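Local structure of uricase (Bacillus fastidiosus, 4R8X) at residues Ser31-Lys36 with Ala224-Arg229; Glu112-Ala117 with Asn141-Ala146; Phe118-Val123 with Leu134-Ser139. The protein catalyses the oxidation of urate by molecular oxygen to 5-hydroxyisourate, the first step of urate degradation toward (S)-allantoin. All coordinates share one frame; numbering follows the deposited sequence.

Interaction 1. Residues Ser31-Lys36 with Ala224-Arg229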
loop_
_atom_site.group_PDB
_atom_site.type_symbol
_atom_site.label_atom_id
_atom_site.label_comp_id
_atom_site.label_asym_id
_atom_site.label_seq_id
_atom_site.Cartn_x
_atom_site.Cartn_y
_atom_site.Cartn_z
ATOM N N SER D 31 -33.317 -2.524 1.856
ATOM C CA SER D 31 -32.600 -1.965 0.706
ATOM C C SER D 31 -33.516 -1.283 -0.303
ATOM O O SER D 31 -34.661 -1.686 -0.484
ATOM C CB SER D 31 -31.813 -3.082 0.000
ATOM O OG SER D 31 -31.028 -2.592 -1.077
ATOM N N ASN D 32 -32.990 -0.255 -0.962
ATOM C CA ASN D 32 -33.650 0.371 -2.100
ATOM C C ASN D 32 -33.019 -0.046 -3.420
ATOM O O ASN D 32 -33.426 0.426 -4.481
ATOM C CB ASN D 32 -33.582 1.898 -1.985
ATOM C CG ASN D 32 -34.702 2.465 -1.149
ATOM O OD1 ASN D 32 -35.780 1.874 -1.057
ATOM N ND2 ASN D 32 -34.461 3.619 -0.542
ATOM N N PHE D 33 -32.013 -0.915 -3.355
ATOM C CA PHE D 33 -31.253 -1.289 -4.544
ATOM C C PHE D 33 -32.012 -2.340 -5.331
ATOM O O PHE D 33 -32.101 -3.483 -4.898
ATOM C CB PHE D 33 -29.884 -1.845 -4.141
ATOM C CG PHE D 33 -28.915 -1.970 -5.286
ATOM C CD1 PHE D 33 -28.081 -0.914 -5.625
ATOM C CD2 PHE D 33 -28.827 -3.146 -6.013
ATOM C CE1 PHE D 33 -27.189 -1.023 -6.678
ATOM C CE2 PHE D 33 -27.931 -3.265 -7.067
ATOM C CZ PHE D 33 -27.110 -2.206 -7.397
ATOM N N THR D 34 -32.551 -1.965 -6.487
ATOM C CA THR D 34 -33.306 -2.924 -7.296
ATOM C C THR D 34 -32.816 -3.033 -8.732
ATOM O O THR D 34 -33.329 -3.844 -9.497
ATOM C CB THR D 34 -34.826 -2.634 -7.293
ATOM O OG1 THR D 34 -35.067 -1.292 -7.738
ATOM C CG2 THR D 34 -35.402 -2.828 -5.891
ATOM N N GLU D 35 -31.834 -2.217 -9.096
ATOM C CA GLU D 35 -31.253 -2.288 -10.430
ATOM C C GLU D 35 -29.822 -1.791 -10.418
ATOM O O GLU D 35 -29.453 -0.938 -9.615
ATOM C CB GLU D 35 -32.076 -1.494 -11.448
ATOM C CG GLU D 35 -32.097 0.008 -11.215
ATOM C CD GLU D 35 -32.859 0.772 -12.286
ATOM O OE1 GLU D 35 -33.058 1.994 -12.104
ATOM O OE2 GLU D 35 -33.255 0.166 -13.307
ATOM N N LYS D 36 -29.012 -2.346 -11.306
ATOM C CA LYS D 36 -27.636 -1.905 -11.445
ATOM C C LYS D 36 -27.427 -1.604 -12.922
ATOM O O LYS D 36 -27.439 -2.509 -13.752
ATOM C CB LYS D 36 -26.677 -2.993 -10.959
ATOM C CG LYS D 36 -25.209 -2.578 -10.876
ATOM C CD LYS D 36 -24.397 -3.583 -10.060
ATOM C CE LYS D 36 -22.944 -3.157 -9.936
ATOM N NZ LYS D 36 -22.192 -4.019 -8.970
ATOM N N ALA D 224 -28.090 -9.492 -5.492
ATOM C CA ALA D 224 -27.089 -8.454 -5.709
ATOM C C ALA D 224 -26.295 -8.214 -4.430
ATOM O O ALA D 224 -26.876 -8.085 -3.341
ATOM C CB ALA D 224 -27.745 -7.161 -6.183
ATOM N N ALA D 225 -24.970 -8.168 -4.562
ATOM C CA ALA D 225 -24.090 -7.902 -3.418
ATOM C C ALA D 225 -24.481 -6.619 -2.693
ATOM O O ALA D 225 -24.346 -6.524 -1.481
ATOM C CB ALA D 225 -22.615 -7.854 -3.854
ATOM N N GLU D 226 -24.981 -5.635 -3.435
ATOM C CA GLU D 226 -25.404 -4.377 -2.836
ATOM C C GLU D 226 -26.573 -4.566 -1.879
ATOM O O GLU D 226 -26.679 -3.861 -0.868
ATOM C CB GLU D 226 -25.774 -3.372 -3.926
ATOM C CG GLU D 226 -24.573 -2.829 -4.691
ATOM C CD GLU D 226 -24.146 -3.685 -5.880
ATOM O OE1 GLU D 226 -23.284 -3.213 -6.646
ATOM O OE2 GLU D 226 -24.659 -4.808 -6.059
ATOM N N GLN D 227 -27.451 -5.508 -2.201
ATOM C CA GLN D 227 -28.567 -5.822 -1.308
ATOM C C GLN D 227 -28.064 -6.439 -0.012
ATOM O O GLN D 227 -28.545 -6.120 1.078
ATOM C CB GLN D 227 -29.546 -6.777 -1.978
ATOM C CG GLN D 227 -30.226 -6.204 -3.185
ATOM C CD GLN D 227 -31.181 -7.194 -3.816
ATOM O OE1 GLN D 227 -30.759 -8.172 -4.436
ATOM N NE2 GLN D 227 -32.472 -6.949 -3.655
ATOM N N VAL D 228 -27.076 -7.313 -0.142
ATOM C CA VAL D 228 -26.474 -7.971 1.006
ATOM C C VAL D 228 -25.765 -6.947 1.889
ATOM O O VAL D 228 -25.891 -6.985 3.115
ATOM C CB VAL D 228 -25.517 -9.085 0.546
ATOM C CG1 VAL D 228 -24.729 -9.635 1.713
ATOM C CG2 VAL D 228 -26.307 -10.228 -0.126
ATOM N N ARG D 229 -25.037 -6.024 1.263
ATOM C CA ARG D 229 -24.388 -4.923 1.976
ATOM C C ARG D 229 -25.428 -4.115 2.758
ATOM O O ARG D 229 -25.221 -3.773 3.926
ATOM C CB ARG D 229 -23.632 -4.047 0.971
ATOM C CG ARG D 229 -22.828 -2.887 1.550
ATOM C CD ARG D 229 -23.646 -1.599 1.609
ATOM N NE ARG D 229 -24.387 -1.353 0.376
ATOM C CZ ARG D 229 -23.853 -0.865 -0.739
ATOM N NH1 ARG D 229 -22.562 -0.565 -0.787
ATOM N NH2 ARG D 229 -24.610 -0.677 -1.811
HETATM O O HOH W 1 -33.290 -4.488 -2.829
HETATM O O HOH W 2 -23.957 -6.703 -7.993
#

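Interaction 2. Residues Glu112-Ala117 with Asn141-Ala146. Unlike the reference sequence in segment 141-146: Val144 (reference Ala).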
loop_
_atom_site.group_PDB
_atom_site.type_symbol
_atom_site.label_atom_id
_atom_site.label_comp_id
_atom_site.label_asym_id
_atom_site.label_seq_id
_atom_site.Cartn_x
_atom_site.Cartn_y
_atom_site.Cartn_z
ATOM N N GLU D 112 -11.565 -15.768 -11.373
ATOM C CA GLU D 112 -11.854 -14.984 -10.177
ATOM C C GLU D 112 -11.967 -13.525 -10.597
ATOM O O GLU D 112 -11.259 -13.083 -11.504
ATOM C CB GLU D 112 -10.720 -15.122 -9.166
ATOM C CG GLU D 112 -10.536 -16.535 -8.661
ATOM C CD GLU D 112 -9.315 -16.699 -7.778
ATOM O OE1 GLU D 112 -8.698 -15.679 -7.398
ATOM O OE2 GLU D 112 -8.966 -17.858 -7.472
ATOM N N ALA D 113 -12.848 -12.768 -9.957
ATOM C CA ALA D 113 -12.953 -11.360 -10.312
ATOM C C ALA D 113 -13.216 -10.491 -9.104
ATOM O O ALA D 113 -13.922 -10.876 -8.173
ATOM C CB ALA D 113 -14.019 -11.153 -11.389
ATOM N N LYS D 114 -12.601 -9.312 -9.123
ATOM C CA LYS D 114 -12.874 -8.253 -8.158
ATOM C C LYS D 114 -13.428 -7.068 -8.921
ATOM O O LYS D 114 -12.776 -6.565 -9.831
ATOM C CB LYS D 114 -11.590 -7.842 -7.447
ATOM C CG LYS D 114 -10.990 -8.939 -6.581
ATOM C CD LYS D 114 -9.687 -8.479 -5.927
ATOM C CE LYS D 114 -9.067 -9.591 -5.085
ATOM N NZ LYS D 114 -7.719 -9.230 -4.564
ATOM N N GLU D 115 -14.633 -6.634 -8.577
ATOM C CA GLU D 115 -15.252 -5.506 -9.260
ATOM C C GLU D 115 -14.339 -4.301 -9.178
ATOM O O GLU D 115 -13.668 -4.097 -8.164
ATOM C CB GLU D 115 -16.599 -5.163 -8.621
ATOM C CG GLU D 115 -17.331 -4.021 -9.291
ATOM C CD GLU D 115 -18.531 -3.561 -8.498
ATOM O OE1 GLU D 115 -18.484 -3.605 -7.246
ATOM O OE2 GLU D 115 -19.526 -3.162 -9.124
ATOM N N TYR D 116 -14.297 -3.552 -10.275
ATOM C CA TYR D 116 -13.623 -2.261 -10.343
ATOM C C TYR D 116 -14.786 -1.281 -10.238
ATOM O O TYR D 116 -15.433 -0.948 -11.235
ATOM C CB TYR D 116 -12.916 -2.175 -11.688
ATOM C CG TYR D 116 -11.929 -1.034 -11.916
ATOM C CD1 TYR D 116 -10.566 -1.217 -11.706
ATOM C CD2 TYR D 116 -12.348 0.188 -12.440
ATOM C CE1 TYR D 116 -9.650 -0.195 -11.971
ATOM C CE2 TYR D 116 -11.453 1.202 -12.702
ATOM C CZ TYR D 116 -10.107 1.007 -12.471
ATOM O OH TYR D 116 -9.219 2.038 -12.750
ATOM N N ALA D 117 -15.068 -0.861 -9.007
ATOM C CA ALA D 117 -16.342 -0.254 -8.650
ATOM C C ALA D 117 -16.408 1.230 -8.943
ATOM O O ALA D 117 -15.423 1.973 -8.737
ATOM C CB ALA D 117 -16.609 -0.454 -7.178
ATOM N N ASN D 141 -14.149 1.885 -1.917
ATOM C CA ASN D 141 -14.858 1.245 -0.813
ATOM C C ASN D 141 -15.175 -0.220 -1.124
ATOM O O ASN D 141 -14.409 -0.893 -1.817
ATOM C CB ASN D 141 -16.104 2.050 -0.443
ATOM C CG ASN D 141 -15.756 3.420 0.087
ATOM O OD1 ASN D 141 -14.719 3.588 0.712
ATOM N ND2 ASN D 141 -16.623 4.397 -0.151
ATOM N N GLU D 142 -16.285 -0.726 -0.596
ATOM C CA GLU D 142 -16.611 -2.138 -0.792
ATOM C C GLU D 142 -16.862 -2.470 -2.260
ATOM O O GLU D 142 -17.285 -1.616 -3.045
ATOM C CB GLU D 142 -17.799 -2.546 0.067
ATOM C CG GLU D 142 -19.100 -1.847 -0.288
ATOM C CD GLU D 142 -19.362 -0.621 0.562
ATOM O OE1 GLU D 142 -20.547 -0.303 0.764
ATOM O OE2 GLU D 142 -18.403 0.040 1.012
ATOM N N TYR D 143 -16.594 -3.714 -2.633
ATOM C CA TYR D 143 -16.686 -4.093 -4.029
ATOM C C TYR D 143 -17.165 -5.534 -4.163
ATOM O O TYR D 143 -16.944 -6.361 -3.277
ATOM C CB TYR D 143 -15.341 -3.859 -4.733
ATOM C CG TYR D 143 -14.198 -4.661 -4.160
ATOM C CD1 TYR D 143 -13.403 -4.150 -3.135
ATOM C CD2 TYR D 143 -13.918 -5.938 -4.633
ATOM C CE1 TYR D 143 -12.354 -4.888 -2.607
ATOM C CE2 TYR D 143 -12.876 -6.681 -4.118
ATOM C CZ TYR D 143 -12.101 -6.159 -3.103
ATOM O OH TYR D 143 -11.074 -6.910 -2.585
ATOM N N VAL D 144 -17.813 -5.811 -5.285
ATOM C CA VAL D 144 -18.370 -7.118 -5.563
ATOM C C VAL D 144 -17.290 -8.106 -5.960
ATOM O O VAL D 144 -16.348 -7.773 -6.670
ATOM C CB VAL D 144 -19.418 -7.006 -6.689
ATOM C CG1 VAL D 144 -20.032 -8.364 -7.002
ATOM C CG2 VAL D 144 -20.505 -6.022 -6.296
ATOM N N THR D 145 -17.441 -9.347 -5.509
ATOM C CA THR D 145 -16.520 -10.407 -5.885
ATOM C C THR D 145 -17.282 -11.611 -6.453
ATOM O O THR D 145 -18.471 -11.796 -6.183
ATOM C CB THR D 145 -15.669 -10.875 -4.678
ATOM O OG1 THR D 145 -16.534 -11.383 -3.651
ATOM C CG2 THR D 145 -14.843 -9.709 -4.117
ATOM N N ALA D 146 -16.586 -12.414 -7.256
ATOM C CA ALA D 146 -17.128 -13.691 -7.727
ATOM C C ALA D 146 -16.011 -14.612 -8.184
ATOM O O ALA D 146 -14.951 -14.151 -8.598
ATOM C CB ALA D 146 -18.141 -13.469 -8.850
#

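Interaction 3. Residues Phe118-Val123 with Leu134-Ser139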
loop_
_atom_site.group_PDB
_atom_site.type_symbol
_atom_site.label_atom_id
_atom_site.label_comp_id
_atom_site.label_asym_id
_atom_site.label_seq_id
_atom_site.Cartn_x
_atom_site.Cartn_y
_atom_site.Cartn_z
ATOM N N PHE D 118 -17.590 1.665 -9.370
ATOM C CA PHE D 118 -17.874 3.083 -9.598
ATOM C C PHE D 118 -19.160 3.495 -8.904
ATOM O O PHE D 118 -20.152 2.769 -8.955
ATOM C CB PHE D 118 -17.996 3.379 -11.095
ATOM C CG PHE D 118 -16.674 3.515 -11.792
ATOM C CD1 PHE D 118 -16.101 2.432 -12.449
ATOM C CD2 PHE D 118 -15.995 4.727 -11.779
ATOM C CE1 PHE D 118 -14.874 2.566 -13.095
ATOM C CE2 PHE D 118 -14.776 4.862 -12.405
ATOM C CZ PHE D 118 -14.215 3.780 -13.067
ATOM N N ASP D 119 -19.144 4.667 -8.278
ATOM C CA ASP D 119 -20.335 5.233 -7.658
ATOM C C ASP D 119 -21.034 6.198 -8.594
ATOM O O ASP D 119 -20.383 6.957 -9.308
ATOM C CB ASP D 119 -19.962 6.061 -6.424
ATOM C CG ASP D 119 -19.512 5.225 -5.255
ATOM O OD1 ASP D 119 -20.030 4.098 -5.059
ATOM O OD2 ASP D 119 -18.654 5.728 -4.505
ATOM N N ASP D 120 -22.359 6.197 -8.548
ATOM C CA ASP D 120 -23.148 7.292 -9.099
ATOM C C ASP D 120 -22.929 8.533 -8.244
ATOM O O ASP D 120 -22.829 8.444 -7.014
ATOM C CB ASP D 120 -24.631 6.952 -9.068
ATOM C CG ASP D 120 -24.987 5.789 -9.962
ATOM O OD1 ASP D 120 -26.136 5.324 -9.864
ATOM O OD2 ASP D 120 -24.131 5.347 -10.763
ATOM N N ILE D 121 -22.859 9.691 -8.891
ATOM C CA ILE D 121 -22.647 10.944 -8.177
ATOM C C ILE D 121 -23.676 12.008 -8.548
ATOM O O ILE D 121 -24.321 11.929 -9.593
ATOM C CB ILE D 121 -21.236 11.500 -8.421
ATOM C CG1 ILE D 121 -21.077 11.911 -9.883
ATOM C CG2 ILE D 121 -20.182 10.467 -8.028
ATOM C CD1 ILE D 121 -19.915 12.852 -10.115
ATOM N N GLN D 122 -23.825 12.999 -7.676
ATOM C CA GLN D 122 -24.756 14.099 -7.877
ATOM C C GLN D 122 -24.048 15.292 -8.509
ATOM O O GLN D 122 -22.965 15.683 -8.065
ATOM C CB GLN D 122 -25.370 14.509 -6.535
ATOM C CG GLN D 122 -26.175 13.397 -5.864
ATOM C CD GLN D 122 -27.337 12.928 -6.716
ATOM O OE1 GLN D 122 -28.277 13.674 -6.968
ATOM N NE2 GLN D 122 -27.280 11.683 -7.155
ATOM N N VAL D 123 -24.657 15.854 -9.553
ATOM C CA VAL D 123 -24.134 17.047 -10.203
ATOM C C VAL D 123 -25.221 18.109 -10.335
ATOM O O VAL D 123 -26.399 17.797 -10.536
ATOM C CB VAL D 123 -23.546 16.751 -11.605
ATOM C CG1 VAL D 123 -22.259 15.931 -11.499
ATOM C CG2 VAL D 123 -24.576 16.054 -12.514
ATOM N N LEU D 134 -23.127 10.567 -16.941
ATOM C CA LEU D 134 -21.878 10.706 -17.681
ATOM C C LEU D 134 -20.645 10.541 -16.806
ATOM O O LEU D 134 -19.645 9.970 -17.224
ATOM C CB LEU D 134 -21.815 12.083 -18.339
ATOM C CG LEU D 134 -22.912 12.403 -19.347
ATOM C CD1 LEU D 134 -22.751 13.826 -19.845
ATOM C CD2 LEU D 134 -22.841 11.422 -20.493
ATOM N N VAL D 135 -20.719 11.069 -15.595
ATOM C CA VAL D 135 -19.553 11.099 -14.724
ATOM C C VAL D 135 -19.778 10.202 -13.521
ATOM O O VAL D 135 -20.854 10.229 -12.917
ATOM C CB VAL D 135 -19.236 12.543 -14.274
ATOM C CG1 VAL D 135 -18.080 12.576 -13.275
ATOM C CG2 VAL D 135 -18.909 13.383 -15.493
ATOM N N PHE D 136 -18.763 9.400 -13.202
ATOM C CA PHE D 136 -18.828 8.461 -12.084
ATOM C C PHE D 136 -17.558 8.527 -11.253
ATOM O O PHE D 136 -16.478 8.784 -11.777
ATOM C CB PHE D 136 -19.064 7.030 -12.596
ATOM C CG PHE D 136 -20.289 6.901 -13.450
ATOM C CD1 PHE D 136 -21.530 6.644 -12.878
ATOM C CD2 PHE D 136 -20.210 7.061 -14.829
ATOM C CE1 PHE D 136 -22.670 6.538 -13.663
ATOM C CE2 PHE D 136 -21.352 6.957 -15.624
ATOM C CZ PHE D 136 -22.581 6.687 -15.038
ATOM N N ARG D 137 -17.699 8.314 -9.951
ATOM C CA ARG D 137 -16.546 8.255 -9.068
ATOM C C ARG D 137 -15.989 6.845 -8.982
ATOM O O ARG D 137 -16.737 5.900 -8.730
ATOM C CB ARG D 137 -16.943 8.695 -7.664
ATOM C CG ARG D 137 -15.880 8.363 -6.643
ATOM C CD ARG D 137 -16.177 8.930 -5.246
ATOM N NE ARG D 137 -17.345 8.332 -4.605
ATOM C CZ ARG D 137 -17.769 8.690 -3.398
ATOM N NH1 ARG D 137 -17.136 9.645 -2.732
ATOM N NH2 ARG D 137 -18.826 8.110 -2.861
ATOM N N LYS D 138 -14.688 6.684 -9.187
ATOM C CA LYS D 138 -14.059 5.398 -8.912
ATOM C C LYS D 138 -14.089 5.150 -7.423
ATOM O O LYS D 138 -13.479 5.895 -6.666
ATOM C CB LYS D 138 -12.609 5.398 -9.362
ATOM C CG LYS D 138 -11.871 4.156 -8.942
ATOM C CD LYS D 138 -12.302 3.016 -9.809
ATOM C CE LYS D 138 -11.741 1.686 -9.280
ATOM N NZ LYS D 138 -12.522 1.042 -8.199
ATOM N N SER D 139 -14.767 4.098 -6.982
ATOM C CA SER D 139 -14.868 3.849 -5.555
ATOM C C SER D 139 -13.795 2.929 -5.015
ATOM O O SER D 139 -13.526 1.860 -5.574
ATOM C CB SER D 139 -16.220 3.265 -5.205
ATOM O OG SER D 139 -16.246 2.998 -3.808
HETATM O O HOH W 3 -17.997 4.629 -2.280
HETATM O O HOH W 4 -23.052 9.397 -11.665
#

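Interaction 1. Residues Ser31-Lys36 with Ala224-Arg229
The Glu226 carboxylate stacks nearly parallel to the Phe33 ring, the planes 6° apart, while the same group pairs with Lys36. Glu226 CB sits over the ring centre, 3.5 Å from the centroid, a CH-pi contact almost on the ring normal. The chain then bends at chi2 (CD turned to 87°), which carries CD out past the rim, 3.6 Å from Phe33 CZ. Glu35 O lies over the opposite face, offset toward the rim. Lys36, extended to its tip, crosses Glu226 at about a right angle and gives NZ to the syn lone pair of Glu226 OE1 at 2.7 Å; the same ammonium also forms a salt bridge with Glu115. Water 2 donates to Glu226 OE2 at 2.8 Å and is held weakly by Lys36 NZ. The contact joins the loop leading into the short strand 35-36 to the first turn of helix 225-238, whose N-cap position is Ala224. Gln227 reaches back to that end: its OE1 accepts Ala224 N at 3.2 Å on an in-plane lone pair. Its NE2 donates to water 1, which lies 2.6 Å from Phe33 O, a water bridge between helix and loop. Beside Gln227 CA, Ser31 OG closes an ST turn by accepting Phe33 N at 3.0 Å, and it is also hydrogen-bonded to Asp230, the residue after Arg229 in the same helix.

Interaction 2. Residues Glu112-Ala117 with Asn141-Ala146
Glu115 holds CG anti to its backbone N (chi1 -179°) and CD anti in turn (chi2 -170°), and this extended chain reaches Val144; Tyr143 takes the position between backbone N and carbonyl carbon (chi1 61°), which sets its ring beside Lys114. Glu115 OE1 accepts Val144 N at 3.0 Å, met from above the carboxylate plane, and touches Val144 CG2 at 3.3 Å. A side chain thus takes the place of a backbone acceptor, while Glu115 N donates to Val144 O at 2.8 Å. The other oxygen, OE2, is paired with Lys36, so the carboxylate ties a backbone N-H to a charged partner. Lys114 and Tyr143 run side by side, pointing the same way: Lys114 CB lies 3.8 Å from Tyr143 CE2, and CD passes the hydroxyl. Next along the strands comes the non-hydrogen-bonded pair Lys114-Thr145, with side chains on the face opposite the two alanines of the following pair. There Ala113 and Ala146 form an antiparallel hydrogen-bonded pair, with Ala113 N to Ala146 O at 2.9 Å and Ala146 N to Ala113 O at 3.2 Å. The strands are part of the large antiparallel sheet of the T-fold (tunnelling fold) on which uricases are built. Strand 40-50 continues it beyond 108-125, and strand 156-173 beyond 143-153. On the face of Ala113 and Ala146 both methyls pack on helix 88-102, through Leu88 among others, whereas Val144 meets Ala225 and Glu226 of helix 225-238.

Interaction 3. Residues Phe118-Val123 with Leu134-Ser139
Phe118 and Lys138 meet at the tight end of this antiparallel pair: the Lys138 side chain crosses that of Phe118 at about a right angle and lays CD over one face, offset toward the rim, 4.1 Å from the centroid. Phe118 CD2 also packs on Phe136 CB at 3.9 Å. Asp119 N donates to Arg137 O at 2.7 Å and Arg137 N returns a bond to Asp119 O. Toward Val135 the strands part: water 4 accepts from Ile121 N and donates to Val135 O at 2.7 Å, with Ile121 CD1 against Val135 CG1. The hairpin edge is not an end of the sheet, since Val135 to Arg137 form an antiparallel ladder with a strand of the second subunit. On the side of Asp119, Arg137 bends at chi3 (NE at 66°) and grips OD2 side-on, NE and NH2 each at 2.9 Å, with flat groups 61° apart. Water 3 donates to OD2 as well and links it to Ser139 OG, which is also bonded to Asn141 N. An alanine in place of Asp119 would probably leave NE and NH2 of Arg137 without this anion and its guanidinium freer to turn. Three donors converging on OD2 would be expected to stabilise its negative charge.

Strand 108-125 carries interactions 2 and 3 in succession, pairing first with 143-153 and then, past Ala117, with 135-138. Their centres lie about 16 Å apart, and Ala117 O joins them through probable hydrogen bonds to Ser139 N and Lys138 NZ. Interaction 1 lies about 14 Å from interaction 2 and about 17 Å from interaction 3, centre to centre. It spans the chain: 31-36 precedes both, 224-229 follows both, and the hairpin of interaction 3 falls within the loop spanned by interaction 2. Two salt bridges, Lys36 to Glu115 and Arg229 to Glu142, fasten interaction 1 to the sheet of interaction 2. Interaction 1 thus ties the two halves of the chain together, while interaction 3 carries the sheet across to the second subunit.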